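Local coordinates for membrane-bound lytic murein transglycosylase (Agrobacterium tumefaciens, PDB 2PNW), which probably cleaves the glycan strands of peptidoglycan as a lytic transglycosylase of the MltA type, yielding 1,6-anhydromuramoyl products without adding water, at residues P104-S109 and A175-K180; P119-P124 and G171-W176; P305-L310 and G350-E355. All blocks are in the same frame, centred on the assembly; numbering follows the deposited sequence.

Contact 1 of 3, residues P104-S109 and A175-K180; sequences PELEVS and AWARSK
Ser109 and Trp176 form an antiparallel hydrogen-bonded pair: Ser109 N gives its hydrogen to Trp176 O at 2.9 Å, and Trp176 N returns the bond to Ser109 O. The same Trp176 O receives the CA-H of Val108, with CA 3.2 Å from it. Ser109 O lies in the plane of the indole, at its CE3 edge. Val108 CB rests against Ala175 CB at 3.7 Å, and its CG2 touches the same methyl. Leu106 has CG anti to the backbone N (chi1 -176°), and its CD2 ends 4.1 Å from Ala177 CB; Leu106 and Val108 also touch Ile120 and Leu194. Glu107 and Arg178 run side by side in the same direction, their carboxylate and guanidinium planes turned 66° apart. Glu107 is extended beyond CG (chi2 179°), and its OE1 comes alongside Arg178 CD. No direct salt bridge forms: one water spans the 5.0 Å between Glu107 OE1 and Arg178 NH1. A second water links Glu107 O to Arg178 N just past strand 173-177 of the MltA-specific insert domain. Arg178 makes a cation-pi contact with Trp116. Direct backbone bonds beside apolar side chains thus give way to a hydrated margin, where attraction between the charges is probably screened.

Contact 2 of 3, residues P119-P124 and G171-W176; sequences PIYRRP and GLEIAW
Strand 118-121 runs antiparallel to the segment 171-176, with Pro119 facing Trp176 and Tyr121 facing Glu173 in non-hydrogen-bonded pairs, while Ile120 N bonds to Ala175 O, Ile174 N to Ile120 O and Arg122 N to Leu172 O, the last at 2.9 Å. On the side of the proline and the aromatics, Pro119 CA lies over one face of the Trp176 indole, 3.7 Å from CD1, and Pro119 CB approaches NE1. Glu173 CB sits over an indole face too, offset toward the rim. Pro119 CB in turn lies over one face of the Tyr121 ring, again nearer the rim than the centre. Glu173 bends at chi2 (86°) and lies beside that ring, pointing the same way, its CG 3.9 Å from Tyr121 CE1; one water bridges Tyr121 OH and Glu173 OE2. The chain turns a corner at Ile174, within the MltA-specific insert domain, and this side chain comes toward strand 118-121 next to Phe261 of strand 259-263 and Ile204 of strand 201-209. Its CG1 meets Arg122 CG at 3.6 Å. Arg122 bends at chi3 (-84°), which sets NE; its guanidinium has Leu172 CD2 over one face, 3.9 Å from NH2. At the edge of the same group, NH2 makes a weak bond of 3.0 Å to Gly171 O, and NE donates to a water that also donates to Glu173 O. Leu172 CB packs on Tyr121 CD1, the two side chains crossing at about a right angle, and Leu172 CD1 lies 4.2 Å from Pro124 CB.

Contact 3 of 3, residues P305-L310 and G350-E355; sequences PTLTHL and GTVRNE
Thr306 and Asn354 make the direct hydrogen bond of this contact: Asn354 ND2 donates to Thr306 OG1 at 2.9 Å, nearly straight at 169°, with the hydroxyl oxygen in the amide plane. Thr306 holds OG1 between its backbone N and carbonyl carbon (chi1 64°), and the two side chains slide past each other in opposite directions. The other end of the amide is held within its own segment, where Arg353 N donates to Asn354 OD1, 3.0 Å away, from a position well out of the carbonyl plane. Both ends of the carboxamide are therefore engaged, which fixes its rotation. Two waters add to the polar side: one links Thr306 OG1 with Glu355 N, the other accepts from Thr306 N and donates to Glu355 O. In this part of the 3D domain, a member of the double-psi beta-barrel clan, the loop after strand 299-304 is thus joined to the start of strand 353-363. Apolar packing centres on Val352. Leu307 crosses it at about a right angle, with CD1 4.0 Å from Val352 CG2, and CD1 also lies 3.6 Å from Asn354 OD1. Leu310 CD1 approaches the same CG2 more distantly, while Phe316 touches both leucines from strand 316-324. His309 crosses the valine obliquely, its CE1 3.8 Å from Val352 CG2; NE2 of this imidazole is hydrogen-bonded to Leu348 O and lies 3.2 Å from Thr351 OG1.

In the fold
Contacts 1 and 2 share strand 173-177 of the MltA-specific insert domain, which pairs with strands 96-109 and 118-121 and lends Ala175 and Trp176 to both contacts. Their centres are about 12 Å apart, and they meet directly where Ile120 CD1 packs 3.8 Å from Val108 CG1 and from Leu106 CD2. Contact 3 belongs to the 3D domain, its centre about 28 Å from that of contact 1, with about 10 Å between nearest atoms. Its centre is about 35 Å from that of contact 2, across the chain's centre. Strand 96-109 connects the two regions, since it pairs with strand 173-177 and also with strand 353-363. In MltA relatives the substrate groove lies between the two domains.

Contact 1 of 3, residues P104-S109 and A175-K180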
loop_
_atom_site.group_PDB
_atom_site.type_symbol
_atom_site.label_atom_id
_atom_site.label_comp_id
_atom_site.label_asym_id
_atom_site.label_seq_id
_atom_site.Cartn_x
_atom_site.Cartn_y
_atom_site.Cartn_z
ATOM N N PRO A 104 1.288 -2.827 10.967
ATOM C CA PRO A 104 1.873 -3.046 12.282
ATOM C C PRO A 104 0.888 -2.942 13.431
ATOM O O PRO A 104 -0.145 -2.255 13.348
ATOM C CB PRO A 104 2.929 -1.913 12.415
ATOM C CG PRO A 104 3.100 -1.340 11.008
ATOM C CD PRO A 104 1.740 -1.552 10.377
ATOM N N GLU A 105 1.221 -3.620 14.516
ATOM C CA GLU A 105 0.567 -3.384 15.768
ATOM C C GLU A 105 1.394 -2.311 16.496
ATOM O O GLU A 105 2.619 -2.445 16.613
ATOM C CB GLU A 105 0.524 -4.704 16.540
ATOM C CG GLU A 105 -0.263 -4.639 17.785
ATOM C CD GLU A 105 -0.458 -6.023 18.393
ATOM O OE1 GLU A 105 -1.277 -6.801 17.855
ATOM O OE2 GLU A 105 0.208 -6.309 19.407
ATOM N N LEU A 106 0.741 -1.254 16.965
ATOM C CA LEU A 106 1.421 -0.163 17.642
ATOM C C LEU A 106 0.832 0.065 19.023
ATOM O O LEU A 106 -0.366 0.331 19.152
ATOM C CB LEU A 106 1.300 1.118 16.810
ATOM C CG LEU A 106 2.027 2.381 17.298
ATOM C CD1 LEU A 106 3.554 2.210 17.247
ATOM C CD2 LEU A 106 1.612 3.607 16.497
ATOM N N GLU A 107 1.672 -0.036 20.063
ATOM C CA GLU A 107 1.260 0.307 21.418
ATOM C C GLU A 107 0.994 1.792 21.552
ATOM O O GLU A 107 1.835 2.629 21.154
ATOM C CB GLU A 107 2.341 -0.104 22.444
ATOM C CG GLU A 107 2.496 -1.623 22.550
ATOM C CD GLU A 107 3.585 -2.039 23.546
ATOM O OE1 GLU A 107 4.225 -1.158 24.188
ATOM O OE2 GLU A 107 3.800 -3.264 23.670
ATOM N N VAL A 108 -0.152 2.117 22.155
ATOM C CA VAL A 108 -0.555 3.501 22.381
ATOM C C VAL A 108 -1.228 3.694 23.725
ATOM O O VAL A 108 -1.512 2.709 24.423
ATOM C CB VAL A 108 -1.520 4.005 21.256
ATOM C CG1 VAL A 108 -0.831 3.897 19.887
ATOM C CG2 VAL A 108 -2.838 3.200 21.259
ATOM N N SER A 109 -1.457 4.959 24.071
ATOM C CA SER A 109 -2.248 5.345 25.202
ATOM C C SER A 109 -3.246 6.433 24.811
ATOM O O SER A 109 -3.012 7.250 23.895
ATOM C CB SER A 109 -1.357 5.854 26.343
ATOM O OG SER A 109 -2.155 6.293 27.434
ATOM N N ALA A 175 -4.577 8.954 19.466
ATOM C CA ALA A 175 -3.874 8.305 20.580
ATOM C C ALA A 175 -2.425 8.803 20.586
ATOM O O ALA A 175 -2.037 9.565 19.696
ATOM C CB ALA A 175 -3.908 6.757 20.447
ATOM N N TRP A 176 -1.637 8.345 21.571
ATOM C CA TRP A 176 -0.227 8.708 21.709
ATOM C C TRP A 176 0.622 7.461 21.754
ATOM O O TRP A 176 0.357 6.561 22.544
ATOM C CB TRP A 176 0.007 9.497 23.007
ATOM C CG TRP A 176 -0.309 10.941 22.905
ATOM C CD1 TRP A 176 0.574 11.962 22.602
ATOM C CD2 TRP A 176 -1.574 11.555 23.105
ATOM N NE1 TRP A 176 -0.079 13.165 22.603
ATOM C CE2 TRP A 176 -1.399 12.941 22.915
ATOM C CE3 TRP A 176 -2.838 11.067 23.435
ATOM C CZ2 TRP A 176 -2.434 13.842 23.053
ATOM C CZ3 TRP A 176 -3.875 11.954 23.545
ATOM C CH2 TRP A 176 -3.676 13.330 23.346
ATOM N N ALA A 177 1.642 7.405 20.904
ATOM C CA ALA A 177 2.580 6.275 20.854
ATOM C C ALA A 177 3.778 6.576 21.774
ATOM O O ALA A 177 3.973 7.714 22.197
ATOM C CB ALA A 177 3.054 6.062 19.415
ATOM N N ARG A 178 4.570 5.556 22.078
ATOM C CA ARG A 178 5.773 5.736 22.914
ATOM C C ARG A 178 7.049 5.567 22.120
ATOM O O ARG A 178 8.138 5.808 22.661
ATOM C CB ARG A 178 5.785 4.755 24.106
ATOM C CG ARG A 178 5.764 3.294 23.711
ATOM C CD ARG A 178 5.790 2.369 24.959
ATOM N NE ARG A 178 6.970 2.665 25.766
ATOM C CZ ARG A 178 7.112 2.370 27.056
ATOM N NH1 ARG A 178 6.139 1.749 27.722
ATOM N NH2 ARG A 178 8.245 2.703 27.681
ATOM N N SER A 179 6.935 5.128 20.863
ATOM C CA SER A 179 8.104 4.993 19.974
ATOM C C SER A 179 7.954 5.848 18.715
ATOM O O SER A 179 7.053 5.602 17.904
ATOM C CB SER A 179 8.317 3.537 19.590
ATOM O OG SER A 179 9.270 3.415 18.535
ATOM N N LYS A 180 8.839 6.826 18.522
ATOM C CA LYS A 180 8.751 7.632 17.295
ATOM C C LYS A 180 9.097 6.831 16.042
ATOM O O LYS A 180 8.506 7.058 14.977
ATOM C CB LYS A 180 9.501 8.988 17.395
ATOM C CG LYS A 180 10.994 8.958 17.333
ATOM C CD LYS A 180 11.534 10.365 17.641
ATOM C CE LYS A 180 12.921 10.311 18.233
ATOM N NZ LYS A 180 13.370 11.705 18.590
HETATM O O HOH W 1 4.332 3.069 20.575
HETATM O O HOH W 2 4.213 -0.237 26.825
#

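Contact 2 of 3, residues P119-P124 and G171-W176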
loop_
_atom_site.group_PDB
_atom_site.type_symbol
_atom_site.label_atom_id
_atom_site.label_comp_id
_atom_site.label_asym_id
_atom_site.label_seq_id
_atom_site.Cartn_x
_atom_site.Cartn_y
_atom_site.Cartn_z
ATOM N N PRO A 119 2.020 11.970 19.358
ATOM C CA PRO A 119 0.615 11.919 18.932
ATOM C C PRO A 119 0.430 11.255 17.565
ATOM O O PRO A 119 1.337 11.282 16.705
ATOM C CB PRO A 119 0.213 13.389 18.882
ATOM C CG PRO A 119 1.534 14.144 18.632
ATOM C CD PRO A 119 2.532 13.353 19.469
ATOM N N ILE A 120 -0.758 10.682 17.381
ATOM C CA ILE A 120 -1.217 10.188 16.095
ATOM C C ILE A 120 -2.414 11.067 15.754
ATOM O O ILE A 120 -3.325 11.189 16.565
ATOM C CB ILE A 120 -1.668 8.720 16.206
ATOM C CG1 ILE A 120 -0.504 7.862 16.734
ATOM C CG2 ILE A 120 -2.123 8.222 14.841
ATOM C CD1 ILE A 120 -0.893 6.394 17.064
ATOM N N TYR A 121 -2.396 11.720 14.584
ATOM C CA TYR A 121 -3.378 12.765 14.287
ATOM C C TYR A 121 -4.422 12.360 13.255
ATOM O O TYR A 121 -4.089 11.696 12.264
ATOM C CB TYR A 121 -2.660 13.993 13.729
ATOM C CG TYR A 121 -1.873 14.793 14.751
ATOM C CD1 TYR A 121 -2.519 15.477 15.794
ATOM C CD2 TYR A 121 -0.472 14.877 14.659
ATOM C CE1 TYR A 121 -1.777 16.242 16.734
ATOM C CE2 TYR A 121 0.282 15.632 15.593
ATOM C CZ TYR A 121 -0.376 16.316 16.609
ATOM O OH TYR A 121 0.375 17.062 17.508
ATOM N N ARG A 122 -5.666 12.804 13.471
ATOM C CA ARG A 122 -6.704 12.755 12.432
ATOM C C ARG A 122 -6.454 13.903 11.471
ATOM O O ARG A 122 -5.644 14.794 11.753
ATOM C CB ARG A 122 -8.108 13.039 13.013
ATOM C CG ARG A 122 -8.652 12.101 14.035
ATOM C CD ARG A 122 -10.116 12.540 14.347
ATOM N NE ARG A 122 -10.233 13.602 15.345
ATOM C CZ ARG A 122 -10.594 14.858 15.093
ATOM N NH1 ARG A 122 -10.908 15.238 13.852
ATOM N NH2 ARG A 122 -10.692 15.735 16.089
ATOM N N ARG A 123 -7.201 13.923 10.359
ATOM C CA ARG A 123 -7.031 14.987 9.378
ATOM C C ARG A 123 -7.527 16.337 9.924
ATOM O O ARG A 123 -8.697 16.462 10.322
ATOM C CB ARG A 123 -7.807 14.627 8.110
ATOM C CG ARG A 123 -7.604 15.619 6.974
ATOM C CD ARG A 123 -8.526 15.212 5.825
ATOM N NE ARG A 123 -8.357 16.118 4.688
ATOM C CZ ARG A 123 -8.671 15.798 3.436
ATOM N NH1 ARG A 123 -9.179 14.591 3.152
ATOM N NH2 ARG A 123 -8.479 16.707 2.470
ATOM N N PRO A 124 -6.648 17.361 9.937
ATOM C CA PRO A 124 -7.051 18.720 10.353
ATOM C C PRO A 124 -8.070 19.278 9.360
ATOM O O PRO A 124 -7.938 19.031 8.166
ATOM C CB PRO A 124 -5.747 19.523 10.233
ATOM C CG PRO A 124 -4.641 18.477 10.309
ATOM C CD PRO A 124 -5.212 17.299 9.589
ATOM N N GLY A 171 -7.333 18.953 19.910
ATOM C CA GLY A 171 -8.156 17.753 20.007
ATOM C C GLY A 171 -8.086 16.857 18.788
ATOM O O GLY A 171 -8.990 16.055 18.554
ATOM N N LEU A 172 -6.984 16.951 18.033
ATOM C CA LEU A 172 -6.814 16.155 16.817
ATOM C C LEU A 172 -6.184 14.780 17.001
ATOM O O LEU A 172 -6.066 14.021 16.036
ATOM C CB LEU A 172 -6.009 16.958 15.779
ATOM C CG LEU A 172 -6.716 18.190 15.196
ATOM C CD1 LEU A 172 -5.708 19.057 14.411
ATOM C CD2 LEU A 172 -7.886 17.721 14.290
ATOM N N GLU A 173 -5.797 14.429 18.229
ATOM C CA GLU A 173 -5.086 13.180 18.466
ATOM C C GLU A 173 -6.073 12.017 18.552
ATOM O O GLU A 173 -7.125 12.142 19.207
ATOM C CB GLU A 173 -4.257 13.260 19.776
ATOM C CG GLU A 173 -3.264 14.459 19.835
ATOM C CD GLU A 173 -3.853 15.767 20.338
ATOM O OE1 GLU A 173 -5.060 15.810 20.736
ATOM O OE2 GLU A 173 -3.107 16.786 20.306
ATOM N N ILE A 174 -5.733 10.923 17.882
ATOM C CA ILE A 174 -6.418 9.626 18.013
ATOM C C ILE A 174 -5.894 8.892 19.258
ATOM O O ILE A 174 -6.668 8.302 20.009
ATOM C CB ILE A 174 -6.171 8.771 16.746
ATOM C CG1 ILE A 174 -6.775 9.463 15.505
ATOM C CG2 ILE A 174 -6.727 7.311 16.893
ATOM C CD1 ILE A 174 -6.321 8.880 14.171
ATOM N N ALA A 175 -4.577 8.954 19.466
ATOM C CA ALA A 175 -3.874 8.305 20.580
ATOM C C ALA A 175 -2.425 8.803 20.586
ATOM O O ALA A 175 -2.037 9.565 19.696
ATOM C CB ALA A 175 -3.908 6.757 20.447
ATOM N N TRP A 176 -1.637 8.345 21.571
ATOM C CA TRP A 176 -0.227 8.708 21.709
ATOM C C TRP A 176 0.622 7.461 21.754
ATOM O O TRP A 176 0.357 6.561 22.544
ATOM C CB TRP A 176 0.007 9.497 23.007
ATOM C CG TRP A 176 -0.309 10.941 22.905
ATOM C CD1 TRP A 176 0.574 11.962 22.602
ATOM C CD2 TRP A 176 -1.574 11.555 23.105
ATOM N NE1 TRP A 176 -0.079 13.165 22.603
ATOM C CE2 TRP A 176 -1.399 12.941 22.915
ATOM C CE3 TRP A 176 -2.838 11.067 23.435
ATOM C CZ2 TRP A 176 -2.434 13.842 23.053
ATOM C CZ3 TRP A 176 -3.875 11.954 23.545
ATOM C CH2 TRP A 176 -3.676 13.330 23.346
HETATM O O HOH W 3 -0.538 17.108 19.959
HETATM O O HOH W 4 -9.649 12.743 18.040
#

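Contact 3 of 3, residues P305-L310 and G350-E355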
loop_
_atom_site.group_PDB
_atom_site.type_symbol
_atom_site.label_atom_id
_atom_site.label_comp_id
_atom_site.label_asym_id
_atom_site.label_seq_id
_atom_site.Cartn_x
_atom_site.Cartn_y
_atom_site.Cartn_z
ATOM N N PRO A 305 10.864 -16.286 -8.042
ATOM C CA PRO A 305 11.454 -17.555 -7.622
ATOM C C PRO A 305 12.544 -17.426 -6.542
ATOM O O PRO A 305 12.702 -18.345 -5.744
ATOM C CB PRO A 305 11.997 -18.140 -8.937
ATOM C CG PRO A 305 12.244 -16.976 -9.800
ATOM C CD PRO A 305 11.141 -16.000 -9.465
ATOM N N THR A 306 13.256 -16.305 -6.491
ATOM C CA THR A 306 14.234 -16.075 -5.401
ATOM C C THR A 306 13.575 -15.767 -4.044
ATOM O O THR A 306 14.246 -15.758 -3.003
ATOM C CB THR A 306 15.269 -14.966 -5.733
ATOM O OG1 THR A 306 14.618 -13.694 -5.873
ATOM C CG2 THR A 306 16.046 -15.291 -6.998
ATOM N N LEU A 307 12.264 -15.512 -4.056
ATOM C CA LEU A 307 11.532 -15.209 -2.825
ATOM C C LEU A 307 10.909 -16.480 -2.273
ATOM O O LEU A 307 9.913 -16.986 -2.815
ATOM C CB LEU A 307 10.455 -14.157 -3.100
ATOM C CG LEU A 307 9.516 -13.718 -1.971
ATOM C CD1 LEU A 307 10.272 -13.116 -0.795
ATOM C CD2 LEU A 307 8.512 -12.707 -2.556
ATOM N N THR A 308 11.489 -16.986 -1.185
ATOM C CA THR A 308 11.140 -18.302 -0.664
ATOM C C THR A 308 10.559 -18.282 0.738
ATOM O O THR A 308 9.890 -19.230 1.132
ATOM C CB THR A 308 12.361 -19.251 -0.690
ATOM O OG1 THR A 308 13.434 -18.672 0.072
ATOM C CG2 THR A 308 12.831 -19.454 -2.119
ATOM N N HIS A 309 10.783 -17.200 1.485
ATOM C CA HIS A 309 10.407 -17.183 2.894
ATOM C C HIS A 309 8.934 -16.875 3.174
ATOM O O HIS A 309 8.509 -16.900 4.331
ATOM C CB HIS A 309 11.360 -16.305 3.727
ATOM C CG HIS A 309 11.157 -14.831 3.556
ATOM N ND1 HIS A 309 11.713 -14.121 2.517
ATOM C CD2 HIS A 309 10.501 -13.927 4.321
ATOM C CE1 HIS A 309 11.392 -12.844 2.632
ATOM N NE2 HIS A 309 10.662 -12.698 3.724
ATOM N N LEU A 310 8.159 -16.617 2.116
ATOM C CA LEU A 310 6.697 -16.505 2.249
ATOM C C LEU A 310 5.984 -17.807 1.849
ATOM O O LEU A 310 4.757 -17.880 1.869
ATOM C CB LEU A 310 6.145 -15.324 1.427
ATOM C CG LEU A 310 6.831 -13.966 1.591
ATOM C CD1 LEU A 310 6.132 -12.898 0.762
ATOM C CD2 LEU A 310 6.869 -13.569 3.066
ATOM N N GLY A 350 9.904 -7.384 5.988
ATOM C CA GLY A 350 11.075 -6.498 6.121
ATOM C C GLY A 350 12.245 -6.798 5.196
ATOM O O GLY A 350 13.044 -5.896 4.890
ATOM N N THR A 351 12.338 -8.052 4.743
ATOM C CA THR A 351 13.436 -8.493 3.892
ATOM C C THR A 351 13.039 -8.748 2.423
ATOM O O THR A 351 13.887 -9.133 1.604
ATOM C CB THR A 351 14.118 -9.750 4.478
ATOM O OG1 THR A 351 13.156 -10.815 4.594
ATOM C CG2 THR A 351 14.725 -9.451 5.863
ATOM N N VAL A 352 11.766 -8.536 2.072
ATOM C CA VAL A 352 11.334 -8.775 0.688
ATOM C C VAL A 352 11.898 -7.681 -0.194
ATOM O O VAL A 352 11.668 -6.491 0.040
ATOM C CB VAL A 352 9.770 -8.847 0.528
ATOM C CG1 VAL A 352 9.383 -9.052 -0.952
ATOM C CG2 VAL A 352 9.206 -9.947 1.396
ATOM N N ARG A 353 12.641 -8.095 -1.213
ATOM C CA ARG A 353 13.327 -7.180 -2.105
ATOM C C ARG A 353 13.825 -8.072 -3.240
ATOM O O ARG A 353 14.996 -8.481 -3.262
ATOM C CB ARG A 353 14.471 -6.470 -1.336
ATOM C CG ARG A 353 15.267 -5.456 -2.124
ATOM C CD ARG A 353 16.178 -4.554 -1.236
ATOM N NE ARG A 353 17.054 -5.275 -0.301
ATOM C CZ ARG A 353 18.234 -5.840 -0.604
ATOM N NH1 ARG A 353 18.720 -5.812 -1.844
ATOM N NH2 ARG A 353 18.936 -6.450 0.351
ATOM N N ASN A 354 12.927 -8.419 -4.163
ATOM C CA ASN A 354 13.182 -9.545 -5.075
ATOM C C ASN A 354 12.726 -9.264 -6.491
ATOM O O ASN A 354 11.700 -8.594 -6.710
ATOM C CB ASN A 354 12.488 -10.834 -4.607
ATOM C CG ASN A 354 13.059 -11.398 -3.308
ATOM O OD1 ASN A 354 12.709 -10.952 -2.217
ATOM N ND2 ASN A 354 13.904 -12.412 -3.423
ATOM N N GLU A 355 13.480 -9.787 -7.455
ATOM C CA GLU A 355 13.062 -9.757 -8.851
ATOM C C GLU A 355 11.805 -10.584 -9.018
ATOM O O GLU A 355 11.621 -11.593 -8.328
ATOM C CB GLU A 355 14.153 -10.340 -9.753
ATOM C CG GLU A 355 15.248 -9.379 -10.085
ATOM C CD GLU A 355 16.281 -10.021 -11.011
ATOM O OE1 GLU A 355 15.943 -10.317 -12.185
ATOM O OE2 GLU A 355 17.421 -10.237 -10.551
HETATM O O HOH W 5 15.805 -11.315 -6.627
HETATM O O HOH W 6 13.068 -13.706 -7.998
#